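PDB 3JY6: transcriptional regulator, LacI family from Lactobacillus brevis, which probably binds cis-regulatory DNA as a transcription factor of the LacI family, its periplasmic-binding-protein-like domain being the part likely to sense an effector. Local coordinates for the interface of chains A and B. Residues are numbered along the deposited sequence; one frame, centred on the assembly and turned at random. Chains: chain A/B, Transcriptional regulator, LacI family.

The interface of chains A and B. Residues chain A 26, 30, 34, 39; chain B 44, 51, 55.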
ATOM      1  N   PHE A  26      -4.585   4.058   8.774  1.00  9.38           N
ATOM      2  CA  PHE A  26      -4.219   5.466   8.888  1.00 11.67           C
ATOM      3  C   PHE A  26      -5.252   6.413   8.277  1.00 11.32           C
ATOM      4  O   PHE A  26      -5.510   7.491   8.822  1.00  9.16           O
ATOM      5  CB  PHE A  26      -2.874   5.733   8.233  1.00  9.01           C
ATOM      6  CG  PHE A  26      -2.373   7.133   8.446  1.00 10.51           C
ATOM      7  CD1 PHE A  26      -1.993   7.575   9.719  1.00 10.27           C
ATOM      8  CD2 PHE A  26      -2.270   8.012   7.374  1.00 12.08           C
ATOM      9  CE1 PHE A  26      -1.510   8.882   9.921  1.00 13.21           C
ATOM     10  CE2 PHE A  26      -1.789   9.319   7.561  1.00 15.53           C
ATOM     11  CZ  PHE A  26      -1.405   9.756   8.843  1.00 13.95           C
ATOM     12  N   SER A  30      -7.121   9.432  10.277  1.00 17.87           N
ATOM     13  CA  SER A  30      -7.055  10.801   9.798  0.50 17.43           C
ATOM     14  C   SER A  30      -8.404  11.457   9.580  1.00 18.56           C
ATOM     15  O   SER A  30      -8.550  12.640   9.868  1.00 20.06           O
ATOM     16  CB  SER A  30      -6.229  10.872   8.512  0.50 16.56           C
ATOM     17  OG  SER A  30      -4.866  10.599   8.788  0.50 14.55           O
ATOM     18  N   GLU A  34      -9.452  14.662  12.112  1.00 22.80           N
ATOM     19  CA  GLU A  34      -9.640  15.938  11.429  1.00 25.20           C
ATOM     20  C   GLU A  34     -10.840  16.704  11.977  1.00 25.02           C
ATOM     21  O   GLU A  34     -10.804  17.920  12.095  1.00 24.00           O
ATOM     22  CB  GLU A  34      -9.822  15.695   9.922  1.00 27.75           C
ATOM     23  CG  GLU A  34      -9.893  16.949   9.049  1.00 32.51           C
ATOM     24  CD  GLU A  34     -11.172  17.769   9.258  1.00 37.52           C
ATOM     25  OE1 GLU A  34     -12.287  17.200   9.169  1.00 37.11           O
ATOM     26  OE2 GLU A  34     -11.060  18.993   9.501  1.00 38.96           O
ATOM     27  N   ILE A  39      -4.107  16.067  13.850  1.00 22.62           N
ATOM     28  CA  ILE A  39      -3.510  15.574  12.625  1.00 21.95           C
ATOM     29  C   ILE A  39      -2.746  14.281  12.828  1.00 18.28           C
ATOM     30  O   ILE A  39      -1.810  14.230  13.622  1.00 18.05           O
ATOM     31  CB  ILE A  39      -2.564  16.625  12.040  1.00 23.46           C
ATOM     32  CG1 ILE A  39      -3.356  17.897  11.768  1.00 26.04           C
ATOM     33  CG2 ILE A  39      -1.929  16.108  10.753  1.00 26.17           C
ATOM     34  CD1 ILE A  39      -2.508  19.033  11.323  1.00 27.49           C
TER
ATOM     35  N   ASP B  44      -0.687  11.816   4.362  1.00 16.79           N
ATOM     36  CA  ASP B  44      -1.526  11.427   3.239  1.00 15.79           C
ATOM     37  C   ASP B  44      -2.343  12.609   2.721  1.00 16.58           C
ATOM     38  O   ASP B  44      -3.274  13.065   3.383  1.00 14.81           O
ATOM     39  CB  ASP B  44      -2.457  10.280   3.676  1.00 18.33           C
ATOM     40  CG  ASP B  44      -3.340   9.749   2.534  1.00 20.28           C
ATOM     41  OD1 ASP B  44      -2.830   9.598   1.405  1.00 20.71           O
ATOM     42  OD2 ASP B  44      -4.537   9.473   2.771  1.00 20.29           O
ATOM     43  N   ARG B  51      -6.714  19.036   1.680  1.00 30.76           N
ATOM     44  CA  ARG B  51      -6.104  18.318   2.801  1.00 27.93           C
ATOM     45  C   ARG B  51      -4.621  18.700   2.795  1.00 26.79           C
ATOM     46  O   ARG B  51      -4.045  19.038   3.830  1.00 24.84           O
ATOM     47  CB  ARG B  51      -6.274  16.798   2.632  1.00 27.86           C
ATOM     48  CG  ARG B  51      -5.695  15.929   3.780  1.00 27.57           C
ATOM     49  CD  ARG B  51      -6.304  16.267   5.142  1.00 28.63           C
ATOM     50  NE  ARG B  51      -5.851  15.367   6.205  1.00 31.00           N
ATOM     51  CZ  ARG B  51      -6.013  15.600   7.506  1.00 30.21           C
ATOM     52  NH1 ARG B  51      -6.618  16.711   7.912  1.00 31.32           N
ATOM     53  NH2 ARG B  51      -5.562  14.727   8.397  1.00 30.12           N
ATOM     54  N   LEU B  55      -2.441  20.369   5.695  1.00 28.30           N
ATOM     55  CA  LEU B  55      -1.281  19.598   6.143  1.00 26.48           C
ATOM     56  C   LEU B  55      -0.046  20.483   6.026  1.00 26.03           C
ATOM     57  O   LEU B  55       0.792  20.512   6.919  1.00 26.02           O
ATOM     58  CB  LEU B  55      -1.071  18.347   5.275  1.00 26.18           C
ATOM     59  CG  LEU B  55      -2.039  17.173   5.394  1.00 26.12           C
ATOM     60  CD1 LEU B  55      -1.676  16.134   4.358  1.00 25.01           C
ATOM     61  CD2 LEU B  55      -1.985  16.574   6.807  1.00 24.87           C
TER
HETATM   62  O   HOH W   1      -3.193  12.520   8.867  1.00 33.76           O
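A:Phe26, A:Ser30 and A:Glu34, four residues apart on helix 20-34, present one helical face, flanked by A:Ile39 of strand 39-44, to B:Asp44, ending its strand, and to B:Arg51 and B:Leu55 on helix 49-61. B:Arg51 suits the middle by its length: with CG anti to the backbone N (chi1 -179°) and a bend at chi2, it carries the guanidinium to chain A. There NH1 lies 3.5 Å from CG of A:Glu34, touching methylenes, not the acid. The carboxylate and guanidinium planes are nearly perpendicular and OE2 of A:Glu34 is 5.2 Å from NH1, so any attraction is probably long-range. A:Ser30, small enough for the arginine, has OG 2.5 Å from a water that bridges the chains by a longer, bent leg, 3.3 Å, to NH2 of B:Arg51. The same hydroxyl bonds back to A:Phe26 O from above the carbonyl plane and rests over the phenyl rim. That flat apolar ring offers CE2 to the B:Asp44 methylene CB at 4.1 Å, the carboxylate pointing away, its plane turned 60° from the ring. Branched A:Ile39 meets B:Leu55 methyl to methyl, CG2 to CD2 at 4.0 Å; within chain B the same CD2 sits over the B:Arg51 guanidinium rim, helping hold it. Were B:Arg51 an alanine, the water would probably lose a cross-chain partner and a gap open beside the A:Glu34 methylenes. Repeated by two-fold symmetry, this patch probably helps join the subunits in the dimer expected of LacI-family regulators.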